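Local coordinates for actinorhodin polyketide putative beta-ketoacyl synthase 2 (Streptomyces coelicolor A3, PDB 1TQY), which serves as the chain length factor of actinorhodin biosynthesis, a member of the beta-ketoacyl synthase family that probably takes part in assembling the polyketide chain, at residues Asp88-Asp93 / Ile241-Asp246; Ser267-Ala272 / Trp400-Ala405; Phe303-Gly308 / Val394-Arg399. One frame throughout, in Å; residues are numbered along the deposited sequence.

Contact 1 comes first along the chain and packs helix 78-93 on strand 238-246. Contact 2 follows, pairing strand 260-269 with strand 402-410, and the two segments of contact 3 lie in sequence between those of contact 2. The centres of contacts 2 and 3 are about 11 Å apart, and the two touch where strands 391-398 and 402-410 run antiparallel, Ser-404 O lying 2.9 Å from Ala-396 N in a probable hydrogen bond. Contact 1 is centred about 28 Å from contact 2 and 24 Å from contact 3. Strand 11-20, paired with both 238-246 and 260-269, links contact 1, in the N-terminal half of the thiolase-like fold, to contacts 2 and 3, which join C-terminal strands.

Contact 1: Asp88-Asp93 / Ile241-Asp246; sequences DWALQD and ILVLED
Ala-90 presses its methyl against the backbone and side chains of the strand at Ile-241 to Val-243. Its CB lies 3.4 Å from Ile-241 O, and it also reaches the branches of the neighbours whose CB faces the helix, standing 4.3 Å from Ile-241 CG2 and 3.9 Å from Val-243 CG2. The methyl therefore sits beside the Ile-241 carbonyl, flanked by two strand side chains that face the helix, with the nearest CA across the contact being that of Leu-242. Alanine suits this place because a single methyl lets the helix settle close to the strand: the segment axes approach to 7.2 Å, and their directions differ by 38°.

Val-243 supplies the other half of the contact through one branch. With CG1 anti to the backbone N (chi1 176°), CG2 is left anti to the carbonyl carbon, and it is CG2 that fills the angle between two successive helix residues. Val-243 CG2 packs 3.6 Å from Ala-90 O and 3.9 Å from Leu-91 CD2. The leucine and valine side chains cross at about a right angle and touch through one methyl each. A beta-branched residue fits an extended strand well, and places a methyl close to the backbone, within reach of the helix. The five residues that touch are all buried, and the interface depends on van der Waals contact.

Strand 238-246 runs between strands 189-196 and 11-20, bonded to them through Leu-242 with Ser-192 and Ile-241 with Gly-17. Leu-91 also touches Val-191 of the first and His-156 of helix 147-156. Leu-244 instead meets Ala-179 and Ile-183 of helix 171-185, so helices 78-93 and 171-185 cover opposite faces of the sheet, as in the five-layered alpha-beta-alpha-beta-alpha thiolase fold.

Contact 2: Ser267-Ala272 / Trp400-Ala405; sequences STFDPA and WGFNSA
The ring of Phe-402 carries Phe-269 CE1 over the centre of one face, 3.7 Å above its plane, and Phe-402 CG in turn lies in plane at the edge of the Phe-269 ring. This is a T-shaped, edge-to-face pair with centroids 5.0 Å apart and planes at 67°, formed on one face of two antiparallel strands at a non-hydrogen-bonded pair. Phe-269 has CG anti to the backbone N (chi1 -168°), and its ring continues past Gly-401 to Trp-400 O, which lies 3.1 Å from CZ. Phe-269 and Trp-400 both also meet aromatic side chains of the partner protein chain, so this end of the strands belongs to the subunit interface.

The hydrogen-bonded pair is Thr-268 with Asn-403: Thr-268 N gives to Asn-403 O (3.2 Å), and Asn-403 N to Thr-268 O (3.1 Å). Gly-401, with its positive phi, suits the G1 beta bulge in which it and Phe-402 both face Gly-398; its O accepts from Asp-270 N at 3.0 Å.

On the other face, asparagine suits its place because its amide donates twice. Asn-403 ND2 bonds Thr-268 OG1, which also bonds Gly-280 O, and Asp-270 OD1, which also bonds Gly-280 N. Asn-403 ND2 lies 2.7 Å from Asp-270 OD1; that carboxylate oxygen lies in the amide plane of Asn-403, while ND2 stands 48° out of the carboxylate plane.

Contact 3: Phe303-Gly308 / Val394-Arg399; sequences FADGAG and VLARGR
Val-394 pairs in parallel with Phe-303, its CG2 resting 4.2 Å from Phe-303 CB. Leu-395 then donates its N-H to Phe-303 O at 2.9 Å. Beyond it strand 301-303 has ended, and at Ala-396 the small side chain points away while Asp-305 OD1 lies 3.4 Å from Ala-396 CA.

Arg-397 meets a side chain where a strand would offer a carbonyl: its N bonds Asp-305 OD1 at 2.9 Å, standing 78° out of the carboxylate plane. Aspartate suits this place because OD2 can serve the same arginine. The Arg-397 chain, bent at chi2 and chi3, runs beside the carboxylate and crosses the aspartate side chain at about a right angle; Arg-397 CD lies 3.0 Å from Asp-305 OD2, and NH1 forms a salt bridge with that oxygen through a weak 3.3 Å hydrogen bond. NH2 goes to Leu-312 O. A water joins NH1, weakly, to Ala-307 N.

Asp-305 OD1 also forms a salt bridge with Arg-340. The arrangement is the strand-to-helix loop before helix 310-324 in the C-terminal half of the thiolase fold; by sequence, Asp-305 to Gly-308 probably corresponds to the start of the His-Gly-Thr-Gly-Thr motif of active ketosynthases, with Asp-305 at the place of the histidine.

Contact 1: Asp88-Asp93 / Ile241-Asp246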
loop_
_atom_site.group_PDB
_atom_site.type_symbol
_atom_site.label_atom_id
_atom_site.label_comp_id
_atom_site.label_asym_id
_atom_site.label_seq_id
_atom_site.Cartn_x
_atom_site.Cartn_y
_atom_site.Cartn_z
ATOM N N ASP B 88 3.105 10.417 -17.431
ATOM C CA ASP B 88 2.939 10.719 -18.851
ATOM C C ASP B 88 4.290 10.820 -19.552
ATOM O O ASP B 88 4.500 10.209 -20.609
ATOM C CB ASP B 88 2.149 12.016 -19.034
ATOM C CG ASP B 88 1.938 12.366 -20.495
ATOM O OD1 ASP B 88 1.247 11.598 -21.204
ATOM O OD2 ASP B 88 2.465 13.412 -20.940
ATOM N N TRP B 89 5.209 11.585 -18.961
ATOM C CA TRP B 89 6.559 11.759 -19.514
ATOM C C TRP B 89 7.311 10.437 -19.656
ATOM O O TRP B 89 8.068 10.240 -20.611
ATOM C CB TRP B 89 7.395 12.713 -18.634
ATOM C CG TRP B 89 6.993 14.151 -18.750
ATOM C CD1 TRP B 89 6.221 14.707 -19.731
ATOM C CD2 TRP B 89 7.359 15.227 -17.869
ATOM N NE1 TRP B 89 6.080 16.059 -19.514
ATOM C CE2 TRP B 89 6.767 16.405 -18.381
ATOM C CE3 TRP B 89 8.127 15.308 -16.699
ATOM C CZ2 TRP B 89 6.920 17.655 -17.764
ATOM C CZ3 TRP B 89 8.281 16.553 -16.080
ATOM C CH2 TRP B 89 7.679 17.711 -16.617
ATOM N N ALA B 90 7.103 9.534 -18.702
ATOM C CA ALA B 90 7.767 8.234 -18.727
ATOM C C ALA B 90 7.260 7.384 -19.898
ATOM O O ALA B 90 8.047 6.732 -20.588
ATOM C CB ALA B 90 7.535 7.507 -17.404
ATOM N N LEU B 91 5.944 7.398 -20.112
ATOM C CA LEU B 91 5.339 6.641 -21.202
ATOM C C LEU B 91 5.785 7.144 -22.572
ATOM O O LEU B 91 5.984 6.349 -23.496
ATOM C CB LEU B 91 3.813 6.677 -21.115
ATOM C CG LEU B 91 3.164 5.732 -20.092
ATOM C CD1 LEU B 91 1.661 6.000 -20.005
ATOM C CD2 LEU B 91 3.421 4.284 -20.516
ATOM N N GLN B 92 5.945 8.453 -22.735
ATOM C CA GLN B 92 6.390 8.924 -24.039
ATOM C C GLN B 92 7.907 8.840 -24.192
ATOM O O GLN B 92 8.418 8.820 -25.310
ATOM C CB GLN B 92 5.879 10.340 -24.323
ATOM C CG GLN B 92 6.313 11.397 -23.366
ATOM C CD GLN B 92 5.555 12.707 -23.582
ATOM O OE1 GLN B 92 6.148 13.745 -23.906
ATOM N NE2 GLN B 92 4.236 12.661 -23.405
ATOM N N ASP B 93 8.625 8.766 -23.073
ATOM C CA ASP B 93 10.083 8.645 -23.119
ATOM C C ASP B 93 10.387 7.251 -23.674
ATOM O O ASP B 93 11.371 7.039 -24.392
ATOM C CB ASP B 93 10.675 8.770 -21.711
ATOM C CG ASP B 93 12.191 8.614 -21.690
ATOM O OD1 ASP B 93 12.706 8.067 -20.691
ATOM O OD2 ASP B 93 12.875 9.039 -22.649
ATOM N N ILE B 241 8.622 8.230 -12.009
ATOM C CA ILE B 241 7.774 7.141 -12.443
ATOM C C ILE B 241 8.561 6.553 -13.596
ATOM O O ILE B 241 9.166 7.286 -14.377
ATOM C CB ILE B 241 6.413 7.657 -12.938
ATOM C CG1 ILE B 241 5.609 8.237 -11.760
ATOM C CG2 ILE B 241 5.646 6.535 -13.615
ATOM C CD1 ILE B 241 5.181 7.216 -10.698
ATOM N N LEU B 242 8.607 5.235 -13.685
ATOM C CA LEU B 242 9.321 4.623 -14.789
ATOM C C LEU B 242 8.515 3.509 -15.410
ATOM O O LEU B 242 7.618 2.950 -14.783
ATOM C CB LEU B 242 10.702 4.105 -14.365
ATOM C CG LEU B 242 11.144 3.919 -12.913
ATOM C CD1 LEU B 242 12.569 3.359 -12.940
ATOM C CD2 LEU B 242 11.115 5.254 -12.145
ATOM N N VAL B 243 8.835 3.209 -16.660
ATOM C CA VAL B 243 8.142 2.172 -17.402
ATOM C C VAL B 243 9.027 0.937 -17.457
ATOM O O VAL B 243 10.137 0.979 -17.975
ATOM C CB VAL B 243 7.816 2.662 -18.837
ATOM C CG1 VAL B 243 7.186 1.545 -19.649
ATOM C CG2 VAL B 243 6.878 3.858 -18.762
ATOM N N LEU B 244 8.547 -0.154 -16.882
ATOM C CA LEU B 244 9.304 -1.384 -16.905
ATOM C C LEU B 244 8.535 -2.333 -17.793
ATOM O O LEU B 244 7.302 -2.287 -17.841
ATOM C CB LEU B 244 9.423 -1.993 -15.508
ATOM C CG LEU B 244 9.664 -1.110 -14.294
ATOM C CD1 LEU B 244 10.230 -1.980 -13.192
ATOM C CD2 LEU B 244 10.604 0.034 -14.613
ATOM N N GLU B 245 9.258 -3.190 -18.505
ATOM C CA GLU B 245 8.602 -4.156 -19.351
ATOM C C GLU B 245 9.474 -5.332 -19.720
ATOM O O GLU B 245 10.700 -5.283 -19.612
ATOM C CB GLU B 245 8.029 -3.479 -20.599
ATOM C CG GLU B 245 9.001 -2.674 -21.426
ATOM C CD GLU B 245 8.285 -1.782 -22.452
ATOM O OE1 GLU B 245 7.362 -2.276 -23.147
ATOM O OE2 GLU B 245 8.656 -0.594 -22.578
ATOM N N ASP B 246 8.796 -6.406 -20.107
ATOM C CA ASP B 246 9.412 -7.656 -20.512
ATOM C C ASP B 246 10.348 -7.401 -21.684
ATOM O O ASP B 246 9.988 -6.719 -22.647
ATOM C CB ASP B 246 8.306 -8.646 -20.905
ATOM C CG ASP B 246 8.841 -10.002 -21.304
ATOM O OD1 ASP B 246 9.547 -10.101 -22.333
ATOM O OD2 ASP B 246 8.547 -10.972 -20.577
#

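Contact 2: Ser267-Ala272 / Trp400-Ala405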
loop_
_atom_site.group_PDB
_atom_site.type_symbol
_atom_site.label_atom_id
_atom_site.label_comp_id
_atom_site.label_asym_id
_atom_site.label_seq_id
_atom_site.Cartn_x
_atom_site.Cartn_y
_atom_site.Cartn_z
ATOM N N SER B 267 13.612 -7.210 0.005
ATOM C CA SER B 267 13.088 -6.430 1.122
ATOM C C SER B 267 13.236 -7.228 2.411
ATOM O O SER B 267 12.905 -8.413 2.449
ATOM C CB SER B 267 11.597 -6.123 0.934
ATOM O OG SER B 267 11.366 -5.330 -0.212
ATOM N N THR B 268 13.745 -6.590 3.460
ATOM C CA THR B 268 13.875 -7.250 4.760
ATOM C C THR B 268 13.328 -6.270 5.782
ATOM O O THR B 268 13.005 -5.134 5.440
ATOM C CB THR B 268 15.347 -7.580 5.145
ATOM O OG1 THR B 268 16.095 -6.367 5.273
ATOM C CG2 THR B 268 16.006 -8.489 4.104
ATOM N N PHE B 269 13.194 -6.710 7.027
ATOM C CA PHE B 269 12.680 -5.841 8.078
ATOM C C PHE B 269 13.533 -6.024 9.332
ATOM O O PHE B 269 13.797 -7.150 9.738
ATOM C CB PHE B 269 11.217 -6.183 8.386
ATOM C CG PHE B 269 10.535 -5.163 9.254
ATOM C CD1 PHE B 269 10.326 -3.869 8.788
ATOM C CD2 PHE B 269 10.140 -5.477 10.546
ATOM C CE1 PHE B 269 9.731 -2.893 9.599
ATOM C CE2 PHE B 269 9.542 -4.512 11.374
ATOM C CZ PHE B 269 9.338 -3.218 10.898
ATOM N N ASP B 270 13.970 -4.927 9.943
ATOM C CA ASP B 270 14.813 -5.024 11.137
ATOM C C ASP B 270 14.077 -5.605 12.339
ATOM O O ASP B 270 12.854 -5.528 12.425
ATOM C CB ASP B 270 15.352 -3.646 11.546
ATOM C CG ASP B 270 16.277 -3.035 10.510
ATOM O OD1 ASP B 270 16.805 -3.761 9.645
ATOM O OD2 ASP B 270 16.491 -1.812 10.576
ATOM N N PRO B 271 14.819 -6.220 13.280
ATOM C CA PRO B 271 14.181 -6.783 14.470
ATOM C C PRO B 271 13.646 -5.653 15.350
ATOM O O PRO B 271 14.162 -4.525 15.339
ATOM C CB PRO B 271 15.316 -7.547 15.153
ATOM C CG PRO B 271 16.529 -6.797 14.722
ATOM C CD PRO B 271 16.243 -6.577 13.248
ATOM N N ALA B 272 12.615 -5.977 16.115
ATOM C CA ALA B 272 11.972 -5.027 17.007
ATOM C C ALA B 272 12.972 -4.217 17.829
ATOM O O ALA B 272 14.072 -4.680 18.119
ATOM C CB ALA B 272 11.027 -5.766 17.934
ATOM N N TRP B 400 11.171 2.759 10.991
ATOM C CA TRP B 400 10.739 1.593 11.766
ATOM C C TRP B 400 11.413 0.290 11.337
ATOM O O TRP B 400 11.059 -0.779 11.829
ATOM C CB TRP B 400 9.207 1.433 11.760
ATOM C CG TRP B 400 8.530 2.497 12.558
ATOM C CD1 TRP B 400 7.531 3.327 12.136
ATOM C CD2 TRP B 400 8.868 2.918 13.889
ATOM N NE1 TRP B 400 7.234 4.245 13.118
ATOM C CE2 TRP B 400 8.039 4.020 14.203
ATOM C CE3 TRP B 400 9.795 2.477 14.847
ATOM C CZ2 TRP B 400 8.105 4.689 15.431
ATOM C CZ3 TRP B 400 9.863 3.142 16.077
ATOM C CH2 TRP B 400 9.024 4.238 16.354
ATOM N N GLY B 401 12.370 0.375 10.413
ATOM C CA GLY B 401 13.107 -0.815 10.023
ATOM C C GLY B 401 13.007 -1.403 8.630
ATOM O O GLY B 401 13.599 -2.453 8.378
ATOM N N PHE B 402 12.275 -0.761 7.726
ATOM C CA PHE B 402 12.134 -1.276 6.365
ATOM C C PHE B 402 13.416 -1.133 5.543
ATOM O O PHE B 402 13.996 -0.047 5.461
ATOM C CB PHE B 402 10.993 -0.557 5.633
ATOM C CG PHE B 402 9.647 -0.712 6.284
ATOM C CD1 PHE B 402 9.224 0.175 7.268
ATOM C CD2 PHE B 402 8.767 -1.698 5.850
ATOM C CE1 PHE B 402 7.934 0.081 7.809
ATOM C CE2 PHE B 402 7.477 -1.803 6.381
ATOM C CZ PHE B 402 7.060 -0.910 7.359
ATOM N N ASN B 403 13.843 -2.238 4.939
ATOM C CA ASN B 403 15.040 -2.274 4.110
ATOM C C ASN B 403 14.696 -2.691 2.701
ATOM O O ASN B 403 13.870 -3.576 2.497
ATOM C CB ASN B 403 16.052 -3.274 4.663
ATOM C CG ASN B 403 16.527 -2.904 6.028
ATOM O OD1 ASN B 403 17.077 -1.831 6.227
ATOM N ND2 ASN B 403 16.303 -3.784 6.988
ATOM N N SER B 404 15.348 -2.066 1.730
ATOM C CA SER B 404 15.087 -2.397 0.348
ATOM C C SER B 404 16.337 -2.198 -0.492
ATOM O O SER B 404 17.018 -1.172 -0.396
ATOM C CB SER B 404 13.943 -1.525 -0.171
ATOM O OG SER B 404 13.551 -1.927 -1.458
ATOM N N ALA B 405 16.641 -3.196 -1.311
ATOM C CA ALA B 405 17.810 -3.146 -2.167
ATOM C C ALA B 405 17.442 -3.541 -3.591
ATOM O O ALA B 405 16.580 -4.393 -3.805
ATOM C CB ALA B 405 18.887 -4.066 -1.625
HETATM O O HOH W 1 11.832 -2.918 13.244
HETATM O O HOH W 2 17.649 -0.536 8.708
#

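Contact 3: Phe303-Gly308 / Val394-Arg399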
loop_
_atom_site.group_PDB
_atom_site.type_symbol
_atom_site.label_atom_id
_atom_site.label_comp_id
_atom_site.label_asym_id
_atom_site.label_seq_id
_atom_site.Cartn_x
_atom_site.Cartn_y
_atom_site.Cartn_z
ATOM N N PHE B 303 24.368 3.284 -4.521
ATOM C CA PHE B 303 23.578 4.477 -4.255
ATOM C C PHE B 303 22.952 4.233 -2.897
ATOM O O PHE B 303 21.919 3.583 -2.783
ATOM C CB PHE B 303 22.496 4.661 -5.315
ATOM C CG PHE B 303 22.997 5.304 -6.558
ATOM C CD1 PHE B 303 23.864 4.624 -7.400
ATOM C CD2 PHE B 303 22.644 6.614 -6.866
ATOM C CE1 PHE B 303 24.383 5.242 -8.533
ATOM C CE2 PHE B 303 23.158 7.244 -7.996
ATOM C CZ PHE B 303 24.029 6.558 -8.833
ATOM N N ALA B 304 23.610 4.755 -1.868
ATOM C CA ALA B 304 23.194 4.591 -0.479
ATOM C C ALA B 304 21.907 5.309 -0.103
ATOM O O ALA B 304 21.548 6.323 -0.704
ATOM C CB ALA B 304 24.328 5.056 0.434
ATOM N N ASP B 305 21.222 4.784 0.906
ATOM C CA ASP B 305 19.987 5.390 1.367
ATOM C C ASP B 305 20.282 6.833 1.814
ATOM O O ASP B 305 19.486 7.740 1.566
ATOM C CB ASP B 305 19.399 4.550 2.513
ATOM C CG ASP B 305 18.180 5.194 3.157
ATOM O OD1 ASP B 305 17.132 5.339 2.484
ATOM O OD2 ASP B 305 18.284 5.543 4.346
ATOM N N GLY B 306 21.433 7.047 2.452
ATOM C CA GLY B 306 21.811 8.386 2.883
ATOM C C GLY B 306 20.848 9.030 3.854
ATOM O O GLY B 306 20.246 10.068 3.559
ATOM N N ALA B 307 20.715 8.428 5.030
ATOM C CA ALA B 307 19.794 8.927 6.052
ATOM C C ALA B 307 20.052 10.353 6.536
ATOM O O ALA B 307 19.109 11.075 6.866
ATOM C CB ALA B 307 19.792 7.976 7.241
ATOM N N GLY B 308 21.318 10.761 6.591
ATOM C CA GLY B 308 21.616 12.107 7.050
ATOM C C GLY B 308 21.517 12.233 8.560
ATOM O O GLY B 308 21.710 13.315 9.118
ATOM N N VAL B 394 21.205 -0.051 -5.455
ATOM C CA VAL B 394 20.437 1.069 -4.913
ATOM C C VAL B 394 19.819 0.597 -3.600
ATOM O O VAL B 394 19.254 -0.493 -3.529
ATOM C CB VAL B 394 19.315 1.524 -5.889
ATOM C CG1 VAL B 394 18.504 2.673 -5.272
ATOM C CG2 VAL B 394 19.937 1.989 -7.208
ATOM N N LEU B 395 19.939 1.422 -2.566
ATOM C CA LEU B 395 19.437 1.096 -1.231
ATOM C C LEU B 395 18.425 2.110 -0.712
ATOM O O LEU B 395 18.538 3.303 -0.983
ATOM C CB LEU B 395 20.608 1.055 -0.254
ATOM C CG LEU B 395 21.726 0.088 -0.626
ATOM C CD1 LEU B 395 22.820 0.123 0.423
ATOM C CD2 LEU B 395 21.136 -1.304 -0.748
ATOM N N ALA B 396 17.453 1.642 0.059
ATOM C CA ALA B 396 16.471 2.553 0.627
ATOM C C ALA B 396 15.976 1.973 1.931
ATOM O O ALA B 396 15.828 0.764 2.049
ATOM C CB ALA B 396 15.293 2.739 -0.328
ATOM N N ARG B 397 15.762 2.816 2.934
ATOM C CA ARG B 397 15.233 2.302 4.189
ATOM C C ARG B 397 14.013 3.101 4.540
ATOM O O ARG B 397 13.873 4.250 4.139
ATOM C CB ARG B 397 16.230 2.428 5.337
ATOM C CG ARG B 397 17.540 1.745 5.092
ATOM C CD ARG B 397 18.655 2.743 5.295
ATOM N NE ARG B 397 19.242 2.599 6.609
ATOM C CZ ARG B 397 20.151 3.416 7.134
ATOM N NH1 ARG B 397 20.603 4.475 6.469
ATOM N NH2 ARG B 397 20.621 3.135 8.332
ATOM N N GLY B 398 13.123 2.475 5.290
ATOM C CA GLY B 398 11.925 3.160 5.709
ATOM C C GLY B 398 11.892 3.165 7.219
ATOM O O GLY B 398 12.336 2.217 7.863
ATOM N N ARG B 399 11.373 4.250 7.778
ATOM C CA ARG B 399 11.251 4.407 9.214
ATOM C C ARG B 399 10.618 3.167 9.849
ATOM O O ARG B 399 9.652 2.617 9.321
ATOM C CB ARG B 399 10.392 5.634 9.504
ATOM C CG ARG B 399 10.054 5.853 10.960
ATOM C CD ARG B 399 9.083 7.003 11.063
ATOM N NE ARG B 399 8.714 7.306 12.439
ATOM C CZ ARG B 399 9.432 8.058 13.260
ATOM N NH1 ARG B 399 10.571 8.593 12.851
ATOM N NH2 ARG B 399 8.997 8.282 14.489
HETATM O O HOH W 3 22.316 6.484 5.844
#